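Local atomic coordinates of pili retraction protein PilT (Thermus thermophilus, PDB entry 5FL3), a protein that probably binds and hydrolyses ATP as a PilT-type motor of the secretion ATPase family, thought to power the retraction of pili. Residues A62-E67 / K76-A81; A152-I157 / V209-E214; N248-F253 / R260-L265. All blocks are in the same frame, centred on the assembly; numbering follows the deposited sequence.

Contact 1: A62-E67 / K76-A81; sequences ALLTPE and KEMDFA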
loop_
_atom_site.group_PDB
_atom_site.type_symbol
_atom_site.label_atom_id
_atom_site.label_comp_id
_atom_site.label_asym_id
_atom_site.label_seq_id
_atom_site.Cartn_x
_atom_site.Cartn_y
_atom_site.Cartn_z
ATOM N N ALA A 62 30.204 -7.514 -5.176
ATOM C CA ALA A 62 29.818 -8.861 -4.770
ATOM C C ALA A 62 28.388 -9.206 -5.168
ATOM O O ALA A 62 28.031 -10.377 -5.227
ATOM C CB ALA A 62 29.981 -9.018 -3.281
ATOM N N LEU A 63 27.571 -8.192 -5.435
ATOM C CA LEU A 63 26.168 -8.406 -5.774
ATOM C C LEU A 63 25.881 -8.442 -7.279
ATOM O O LEU A 63 24.875 -8.994 -7.709
ATOM C CB LEU A 63 25.307 -7.325 -5.120
ATOM C CG LEU A 63 25.298 -7.413 -3.598
ATOM C CD1 LEU A 63 24.367 -6.380 -3.029
ATOM C CD2 LEU A 63 24.888 -8.803 -3.160
ATOM N N LEU A 64 26.765 -7.859 -8.075
ATOM C CA LEU A 64 26.533 -7.737 -9.506
ATOM C C LEU A 64 27.103 -8.891 -10.326
ATOM O O LEU A 64 28.120 -9.479 -9.977
ATOM C CB LEU A 64 27.136 -6.435 -10.018
ATOM C CG LEU A 64 26.570 -5.158 -9.429
ATOM C CD1 LEU A 64 27.412 -3.988 -9.907
ATOM C CD2 LEU A 64 25.097 -5.014 -9.832
ATOM N N THR A 65 26.449 -9.188 -11.441
ATOM C CA THR A 65 26.977 -10.141 -12.398
ATOM C C THR A 65 28.066 -9.425 -13.191
ATOM O O THR A 65 28.095 -8.188 -13.222
ATOM C CB THR A 65 25.875 -10.684 -13.328
ATOM O OG1 THR A 65 25.444 -9.652 -14.226
ATOM C CG2 THR A 65 24.684 -11.192 -12.504
ATOM N N PRO A 66 28.989 -10.189 -13.806
ATOM C CA PRO A 66 30.092 -9.536 -14.524
ATOM C C PRO A 66 29.640 -8.590 -15.642
ATOM O O PRO A 66 30.293 -7.564 -15.877
ATOM C CB PRO A 66 30.885 -10.722 -15.076
ATOM C CG PRO A 66 30.680 -11.790 -14.036
ATOM C CD PRO A 66 29.233 -11.635 -13.627
ATOM N N GLU A 67 28.534 -8.909 -16.306
ATOM C CA GLU A 67 27.997 -7.995 -17.303
ATOM C C GLU A 67 27.550 -6.697 -16.607
ATOM O O GLU A 67 27.946 -5.601 -17.017
ATOM C CB GLU A 67 26.851 -8.645 -18.106
ATOM C CG GLU A 67 25.846 -9.503 -17.316
ATOM C CD GLU A 67 26.215 -10.996 -17.234
ATOM O OE1 GLU A 67 27.331 -11.314 -16.767
ATOM O OE2 GLU A 67 25.386 -11.850 -17.636
ATOM N N LYS A 76 25.123 6.389 -13.577
ATOM C CA LYS A 76 25.100 7.072 -12.294
ATOM C C LYS A 76 24.283 6.254 -11.300
ATOM O O LYS A 76 24.550 6.278 -10.104
ATOM C CB LYS A 76 24.515 8.487 -12.414
ATOM C CG LYS A 76 25.280 9.428 -13.338
ATOM C CD LYS A 76 26.727 9.583 -12.903
ATOM C CE LYS A 76 27.479 10.547 -13.811
ATOM N NZ LYS A 76 28.958 10.326 -13.661
ATOM N N GLU A 77 23.280 5.545 -11.801
ATOM C CA GLU A 77 22.416 4.722 -10.963
ATOM C C GLU A 77 22.156 3.375 -11.631
ATOM O O GLU A 77 22.203 3.263 -12.855
ATOM C CB GLU A 77 21.082 5.421 -10.690
ATOM C CG GLU A 77 21.192 6.777 -10.074
ATOM C CD GLU A 77 21.311 7.895 -11.097
ATOM O OE1 GLU A 77 21.320 7.637 -12.318
ATOM O OE2 GLU A 77 21.399 9.055 -10.678
ATOM N N MET A 78 21.887 2.358 -10.822
ATOM C CA MET A 78 21.546 1.042 -11.345
ATOM C C MET A 78 20.504 0.383 -10.489
ATOM O O MET A 78 20.658 0.289 -9.278
ATOM C CB MET A 78 22.760 0.146 -11.414
ATOM C CG MET A 78 23.556 0.284 -12.675
ATOM S SD MET A 78 24.635 -1.149 -12.818
ATOM C CE MET A 78 23.409 -2.459 -12.766
ATOM N N ASP A 79 19.438 -0.074 -11.127
ATOM C CA ASP A 79 18.366 -0.769 -10.429
ATOM C C ASP A 79 18.448 -2.236 -10.820
ATOM O O ASP A 79 18.436 -2.539 -11.998
ATOM C CB ASP A 79 17.006 -0.161 -10.794
ATOM C CG ASP A 79 15.865 -0.750 -9.992
ATOM O OD1 ASP A 79 15.772 -2.009 -9.879
ATOM O OD2 ASP A 79 15.047 0.060 -9.486
ATOM N N PHE A 80 18.539 -3.146 -9.854
ATOM C CA PHE A 80 18.669 -4.568 -10.198
ATOM C C PHE A 80 18.114 -5.551 -9.143
ATOM O O PHE A 80 18.050 -5.255 -7.945
ATOM C CB PHE A 80 20.148 -4.898 -10.490
ATOM C CG PHE A 80 21.053 -4.786 -9.288
ATOM C CD1 PHE A 80 21.639 -3.568 -8.947
ATOM C CD2 PHE A 80 21.310 -5.893 -8.488
ATOM C CE1 PHE A 80 22.459 -3.459 -7.841
ATOM C CE2 PHE A 80 22.130 -5.785 -7.380
ATOM C CZ PHE A 80 22.703 -4.559 -7.058
ATOM N N ALA A 81 17.715 -6.732 -9.608
ATOM C CA ALA A 81 17.245 -7.793 -8.719
ATOM C C ALA A 81 18.394 -8.635 -8.179
ATOM O O ALA A 81 19.398 -8.850 -8.846
ATOM C CB ALA A 81 16.246 -8.684 -9.440
#
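L64 lays one of its methyls on the ring of F80. L64 CD2 stands 3.6 Å from the centroid of the F80 ring and only 11° off the ring normal, a CH-pi contact over the middle of the face. It is about equally far from all six ring carbons; the shortest approach, L64 CD2 to F80 CE1, is 3.7 Å. The two side chains meet at about a right angle. The ring of F80 gets there through its first torsion. CG sits between the backbone N and the carbonyl carbon (chi1 66°). L64 has CG anti to its carbonyl carbon (chi1 -62°), which swings the branched end in toward the strand although the CB itself does not point there. The same methyl also meets M78, with L64 CD2 to M78 CE at 4.2 Å. L64 thus touches both M78 and F80, two positions apart on one side of the strand. L63 adds its CB, 4.2 Å from F80 CE2, and comes at the ring obliquely. No hydrogen bond crosses between the segments, and all four touching residues are buried. L72 of the next helix packs on both L64 and M78, and L103 and M105 of strand 100-108 lie against L63. L64 and T65 link the two helices. T65 is the N-cap of helix 66-72: its OG1 caps a backbone N and its own N bonds to Q68 OE1, arranged as in a capping box. M78 and F80 pair by backbone bonds with L94 and C92 of strand 88-97. The arrangement is an apolar layer of helix and loop residues over the outer strand 78-84 of the antiparallel sheet in the N-terminal part of this secretion ATPase.

Contact 2: A152-I157 / V209-E214; sequences ALIDHI and VIMVGE
I154 and M211 meet where helix 146-160 packs on strand 209-212, within the P-loop NTPase fold. The helix starts at K146 and S147, the Walker A residues that bind ADP. The strand belongs to the parallel part of the mixed sheet, next to strand 164-169 on one side and strand 233-238 on the other. The contacts across the two segments are all apolar. No hydrogen bond links them, and the four residues that touch are buried. They form two pairs, I154 with M211 and I157 with V209. I154 and I157, three residues apart or about one helical turn, point at the sheet. V209 and M211, two residues apart, point back from the same side of the strand. In the second pair I157 CG2 lies 4.4 Å from V209 CG2, a looser branch-to-branch contact. Other apolar side chains of the sheet complete the layer: I165 packs on I157 and V209, and L235 packs on I154 and M211. Polar bonds hold the two elements separately. V209 and M211 share backbone bonds with I166 of the neighbouring strand. On the helix, H156 N bonds to A152 O at 3.1 Å. D155, on another side of the helix, forms a salt bridge with K179. The side chain of M211 is about 7 Å from that of S147 and about 10 Å from the bound ADP. M211 thus lies near the nucleotide site without touching it. M211 has CG anti to its backbone N (chi1 -166°), which carries the chain out toward the helix before it bends at chi2 and chi3. The bend sets its terminal methyl across the end of I154, with M211 CE 3.7 Å from I154 CD1.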
loop_
_atom_site.group_PDB
_atom_site.type_symbol
_atom_site.label_atom_id
_atom_site.label_comp_id
_atom_site.label_asym_id
_atom_site.label_seq_id
_atom_site.Cartn_x
_atom_site.Cartn_y
_atom_site.Cartn_z
ATOM N N ALA A 152 -2.958 -8.790 1.054
ATOM C CA ALA A 152 -3.748 -9.729 1.853
ATOM C C ALA A 152 -5.046 -9.952 1.126
ATOM O O ALA A 152 -5.552 -11.066 1.057
ATOM C CB ALA A 152 -4.015 -9.196 3.285
ATOM N N LEU A 153 -5.572 -8.872 0.571
ATOM C CA LEU A 153 -6.833 -8.913 -0.146
ATOM C C LEU A 153 -6.724 -9.755 -1.435
ATOM O O LEU A 153 -7.610 -10.524 -1.747
ATOM C CB LEU A 153 -7.286 -7.487 -0.444
ATOM C CG LEU A 153 -8.546 -7.363 -1.268
ATOM C CD1 LEU A 153 -9.644 -8.132 -0.560
ATOM C CD2 LEU A 153 -8.916 -5.908 -1.451
ATOM N N ILE A 154 -5.623 -9.630 -2.159
ATOM C CA ILE A 154 -5.426 -10.402 -3.376
ATOM C C ILE A 154 -5.253 -11.885 -3.044
ATOM O O ILE A 154 -5.758 -12.765 -3.746
ATOM C CB ILE A 154 -4.183 -9.891 -4.168
ATOM C CG1 ILE A 154 -4.432 -8.490 -4.727
ATOM C CG2 ILE A 154 -3.789 -10.859 -5.276
ATOM C CD1 ILE A 154 -3.274 -7.928 -5.471
ATOM N N ASP A 155 -4.533 -12.145 -1.959
ATOM C CA ASP A 155 -4.238 -13.497 -1.503
ATOM C C ASP A 155 -5.513 -14.248 -1.151
ATOM O O ASP A 155 -5.636 -15.442 -1.387
ATOM C CB ASP A 155 -3.299 -13.431 -0.291
ATOM C CG ASP A 155 -2.900 -14.802 0.226
ATOM O OD1 ASP A 155 -2.186 -15.527 -0.502
ATOM O OD2 ASP A 155 -3.281 -15.138 1.373
ATOM N N HIS A 156 -6.464 -13.525 -0.583
ATOM C CA HIS A 156 -7.719 -14.116 -0.165
ATOM C C HIS A 156 -8.527 -14.563 -1.345
ATOM O O HIS A 156 -9.131 -15.635 -1.324
ATOM C CB HIS A 156 -8.545 -13.131 0.639
ATOM C CG HIS A 156 -9.856 -13.694 1.078
ATOM N ND1 HIS A 156 -9.965 -14.608 2.108
ATOM C CD2 HIS A 156 -11.111 -13.494 0.612
ATOM C CE1 HIS A 156 -11.233 -14.932 2.266
ATOM N NE2 HIS A 156 -11.949 -14.273 1.371
ATOM N N ILE A 157 -8.557 -13.699 -2.356
ATOM C CA ILE A 157 -9.188 -13.982 -3.642
ATOM C C ILE A 157 -8.516 -15.180 -4.334
ATOM O O ILE A 157 -9.174 -16.127 -4.788
ATOM C CB ILE A 157 -9.121 -12.734 -4.551
ATOM C CG1 ILE A 157 -10.041 -11.645 -4.005
ATOM C CG2 ILE A 157 -9.487 -13.076 -5.983
ATOM C CD1 ILE A 157 -9.871 -10.325 -4.686
ATOM N N VAL A 209 -10.116 -9.433 -11.925
ATOM C CA VAL A 209 -9.653 -8.497 -10.915
ATOM C C VAL A 209 -8.470 -7.750 -11.458
ATOM O O VAL A 209 -7.513 -8.372 -11.945
ATOM C CB VAL A 209 -9.255 -9.206 -9.598
ATOM C CG1 VAL A 209 -8.909 -8.175 -8.525
ATOM C CG2 VAL A 209 -10.388 -10.124 -9.126
ATOM N N ILE A 210 -8.543 -6.420 -11.404
ATOM C CA ILE A 210 -7.413 -5.588 -11.785
ATOM C C ILE A 210 -6.938 -4.730 -10.609
ATOM O O ILE A 210 -7.700 -3.991 -9.997
ATOM C CB ILE A 210 -7.750 -4.662 -12.979
ATOM C CG1 ILE A 210 -8.313 -5.464 -14.155
ATOM C CG2 ILE A 210 -6.513 -3.830 -13.390
ATOM C CD1 ILE A 210 -8.840 -4.585 -15.288
ATOM N N MET A 211 -5.659 -4.840 -10.296
ATOM C CA MET A 211 -5.075 -4.000 -9.268
ATOM C C MET A 211 -4.134 -2.998 -9.913
ATOM O O MET A 211 -3.186 -3.375 -10.594
ATOM C CB MET A 211 -4.345 -4.845 -8.229
ATOM C CG MET A 211 -4.005 -4.079 -6.969
ATOM S SD MET A 211 -2.344 -3.393 -6.979
ATOM C CE MET A 211 -1.442 -4.797 -6.332
ATOM N N VAL A 212 -4.437 -1.722 -9.723
ATOM C CA VAL A 212 -3.598 -0.630 -10.178
ATOM C C VAL A 212 -2.943 -0.011 -8.962
ATOM O O VAL A 212 -3.630 0.661 -8.194
ATOM C CB VAL A 212 -4.410 0.458 -10.890
ATOM C CG1 VAL A 212 -3.498 1.320 -11.733
ATOM C CG2 VAL A 212 -5.516 -0.156 -11.716
ATOM N N GLY A 213 -1.636 -0.228 -8.794
ATOM C CA GLY A 213 -0.912 0.168 -7.587
ATOM C C GLY A 213 -1.194 1.576 -7.086
ATOM O O GLY A 213 -1.337 1.801 -5.886
ATOM N N GLU A 214 -1.277 2.530 -8.009
ATOM C CA GLU A 214 -1.677 3.888 -7.662
ATOM C C GLU A 214 -2.179 4.627 -8.884
ATOM O O GLU A 214 -1.893 4.231 -10.010
ATOM C CB GLU A 214 -0.525 4.649 -7.010
ATOM C CG GLU A 214 0.802 4.377 -7.619
ATOM C CD GLU A 214 1.968 4.854 -6.770
ATOM O OE1 GLU A 214 1.959 6.033 -6.354
ATOM O OE2 GLU A 214 2.899 4.042 -6.550
#

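Contact 3: N248-F253 / R260-L265; sequences NRIIDF and RQVRVL
The guanidinium of R263 carries the terminal methyl of I251 over one face. I251 CD1 is 3.6 Å above the plane, over the centre of the group, and I251 CD1 to R263 CZ measures 3.7 Å. The two side chains cross obliquely. The R263 chain is extended from CG to NE (chi3 179°), which carries the flat end across to the isoleucine. I251 CD1 also lies 4.1 Å from R263 CG, so the methyl touches the aliphatic stem as well as the charged end. This is a van der Waals contact of the methyl with the flat face. NH1 is hydrogen-bonded to the backbone O of L304, which gives the group a polar hold besides. Beside this pair V262 turns its CG1 toward the first helix. V262 CG1 is 4.2 Å from I251 CA and 4.3 Å from I251 CG1. I250 reaches the same methyl with CG2 at 4.5 Å from V262 CG1. The two segments belong to successive helices, 243-251 and 259-269, joined by a short loop and packed at a steep angle in the P-loop NTPase part of the chain. The backbones come closest at I251 and V262, whose CA atoms are 6.3 Å apart. F254 of the joining loop packs on V262. Replacing R263 by an alanine would remove the flat group under I251 CD1 and is likely to leave that methyl with a gap beneath it and the O of L304 without this bond. Farther along, I250 also touches L266 of the second helix and V221 of helix 218-230.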
loop_
_atom_site.group_PDB
_atom_site.type_symbol
_atom_site.label_atom_id
_atom_site.label_comp_id
_atom_site.label_asym_id
_atom_site.label_seq_id
_atom_site.Cartn_x
_atom_site.Cartn_y
_atom_site.Cartn_z
ATOM N N ASN A 248 -13.130 13.605 -2.567
ATOM C CA ASN A 248 -12.910 14.919 -3.162
ATOM C C ASN A 248 -11.701 14.939 -4.057
ATOM O O ASN A 248 -11.685 15.630 -5.080
ATOM C CB ASN A 248 -12.766 15.979 -2.081
ATOM C CG ASN A 248 -14.070 16.278 -1.407
ATOM O OD1 ASN A 248 -15.110 16.335 -2.061
ATOM N ND2 ASN A 248 -14.040 16.440 -0.086
ATOM N N ARG A 249 -10.690 14.168 -3.686
ATOM C CA ARG A 249 -9.472 14.142 -4.484
ATOM C C ARG A 249 -9.693 13.550 -5.879
ATOM O O ARG A 249 -9.230 14.118 -6.868
ATOM C CB ARG A 249 -8.380 13.365 -3.771
ATOM C CG ARG A 249 -7.027 13.607 -4.378
ATOM C CD ARG A 249 -6.785 15.104 -4.534
ATOM N NE ARG A 249 -5.639 15.375 -5.392
ATOM C CZ ARG A 249 -5.707 15.516 -6.711
ATOM N NH1 ARG A 249 -6.873 15.414 -7.329
ATOM N NH2 ARG A 249 -4.604 15.759 -7.409
ATOM N N ILE A 250 -10.386 12.410 -5.939
ATOM C CA ILE A 250 -10.826 11.817 -7.191
ATOM C C ILE A 250 -11.582 12.785 -8.098
ATOM O O ILE A 250 -11.315 12.847 -9.297
ATOM C CB ILE A 250 -11.729 10.595 -6.932
ATOM C CG1 ILE A 250 -10.881 9.434 -6.444
ATOM C CG2 ILE A 250 -12.510 10.210 -8.190
ATOM C CD1 ILE A 250 -11.563 8.614 -5.459
ATOM N N ILE A 251 -12.527 13.526 -7.529
ATOM C CA ILE A 251 -13.295 14.498 -8.303
ATOM C C ILE A 251 -12.405 15.662 -8.755
ATOM O O ILE A 251 -12.477 16.089 -9.912
ATOM C CB ILE A 251 -14.490 15.054 -7.508
ATOM C CG1 ILE A 251 -15.487 13.938 -7.219
ATOM C CG2 ILE A 251 -15.160 16.187 -8.278
ATOM C CD1 ILE A 251 -16.393 14.217 -6.040
ATOM N N ASP A 252 -11.547 16.151 -7.859
ATOM C CA ASP A 252 -10.651 17.252 -8.193
ATOM C C ASP A 252 -9.623 16.891 -9.261
ATOM O O ASP A 252 -8.862 17.748 -9.695
ATOM C CB ASP A 252 -9.929 17.768 -6.939
ATOM C CG ASP A 252 -10.837 18.606 -6.040
ATOM O OD1 ASP A 252 -12.010 18.863 -6.406
ATOM O OD2 ASP A 252 -10.375 19.019 -4.969
ATOM N N PHE A 253 -9.584 15.636 -9.690
ATOM C CA PHE A 253 -8.725 15.282 -10.815
ATOM C C PHE A 253 -9.284 15.812 -12.142
ATOM O O PHE A 253 -8.573 15.868 -13.143
ATOM C CB PHE A 253 -8.554 13.770 -10.918
ATOM C CG PHE A 253 -7.358 13.243 -10.211
ATOM C CD1 PHE A 253 -6.097 13.429 -10.739
ATOM C CD2 PHE A 253 -7.493 12.546 -9.019
ATOM C CE1 PHE A 253 -4.985 12.936 -10.089
ATOM C CE2 PHE A 253 -6.389 12.045 -8.370
ATOM C CZ PHE A 253 -5.133 12.242 -8.900
ATOM N N ARG A 260 -20.162 16.490 -12.189
ATOM C CA ARG A 260 -21.284 15.668 -11.755
ATOM C C ARG A 260 -21.324 14.357 -12.559
ATOM O O ARG A 260 -21.894 13.365 -12.105
ATOM C CB ARG A 260 -22.618 16.403 -11.833
ATOM C CG ARG A 260 -23.750 15.583 -11.179
ATOM C CD ARG A 260 -25.088 16.305 -11.258
ATOM N NE ARG A 260 -25.401 16.636 -12.645
ATOM C CZ ARG A 260 -25.295 17.868 -13.132
ATOM N NH1 ARG A 260 -24.917 18.869 -12.352
ATOM N NH2 ARG A 260 -25.568 18.105 -14.389
ATOM N N GLN A 261 -20.684 14.336 -13.728
ATOM C CA GLN A 261 -20.465 13.073 -14.431
ATOM C C GLN A 261 -19.604 12.182 -13.557
ATOM O O GLN A 261 -19.918 11.015 -13.344
ATOM C CB GLN A 261 -19.794 13.275 -15.796
ATOM C CG GLN A 261 -20.737 13.738 -16.891
ATOM C CD GLN A 261 -22.020 12.914 -16.939
ATOM O OE1 GLN A 261 -23.015 13.265 -16.303
ATOM N NE2 GLN A 261 -22.004 11.821 -17.702
ATOM N N VAL A 262 -18.525 12.754 -13.034
ATOM C CA VAL A 262 -17.596 12.010 -12.195
ATOM C C VAL A 262 -18.295 11.479 -10.916
ATOM O O VAL A 262 -18.102 10.315 -10.542
ATOM C CB VAL A 262 -16.363 12.882 -11.860
ATOM C CG1 VAL A 262 -15.312 12.084 -11.150
ATOM C CG2 VAL A 262 -15.769 13.433 -13.142
ATOM N N ARG A 263 -19.135 12.293 -10.274
ATOM C CA ARG A 263 -19.894 11.810 -9.114
ATOM C C ARG A 263 -20.764 10.629 -9.470
ATOM O O ARG A 263 -20.813 9.636 -8.740
ATOM C CB ARG A 263 -20.778 12.898 -8.530
ATOM C CG ARG A 263 -20.029 14.041 -7.942
ATOM C CD ARG A 263 -20.888 14.775 -6.949
ATOM N NE ARG A 263 -20.123 15.868 -6.383
ATOM C CZ ARG A 263 -19.570 15.832 -5.178
ATOM N NH1 ARG A 263 -19.727 14.749 -4.422
ATOM N NH2 ARG A 263 -18.871 16.879 -4.735
ATOM N N VAL A 264 -21.475 10.751 -10.589
ATOM C CA VAL A 264 -22.317 9.661 -11.065
ATOM C C VAL A 264 -21.457 8.421 -11.241
ATOM O O VAL A 264 -21.763 7.360 -10.701
ATOM C CB VAL A 264 -23.034 10.014 -12.387
ATOM C CG1 VAL A 264 -23.622 8.761 -13.023
ATOM C CG2 VAL A 264 -24.128 11.062 -12.139
ATOM N N LEU A 265 -20.353 8.582 -11.956
ATOM C CA LEU A 265 -19.422 7.485 -12.180
ATOM C C LEU A 265 -18.866 6.962 -10.859
ATOM O O LEU A 265 -18.842 5.751 -10.626
ATOM C CB LEU A 265 -18.288 7.927 -13.104
ATOM C CG LEU A 265 -17.255 6.877 -13.502
ATOM C CD1 LEU A 265 -17.891 5.673 -14.186
ATOM C CD2 LEU A 265 -16.203 7.504 -14.399
#

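Overall arrangement
From the N terminus, contact 1 comes first. It closes a short loop of eight residues, mostly helix, and ties the end of helix 53-63 and the residue after it to the outer strand of the antiparallel sheet. Contact 2 closes a much longer loop of 51 residues, bringing the helix after the P-loop onto an inner strand of the mixed sheet. Contact 3 closes a loop with six residues between its segments and joins helices 243-251 and 259-269. The three follow one another in series, and none nests in or crosses another. Contacts 1 and 3 are farthest apart, with centres about 44 Å from each other. Contact 2 lies about 30 Å from contact 1 and about 23 Å from contact 3, centre to centre.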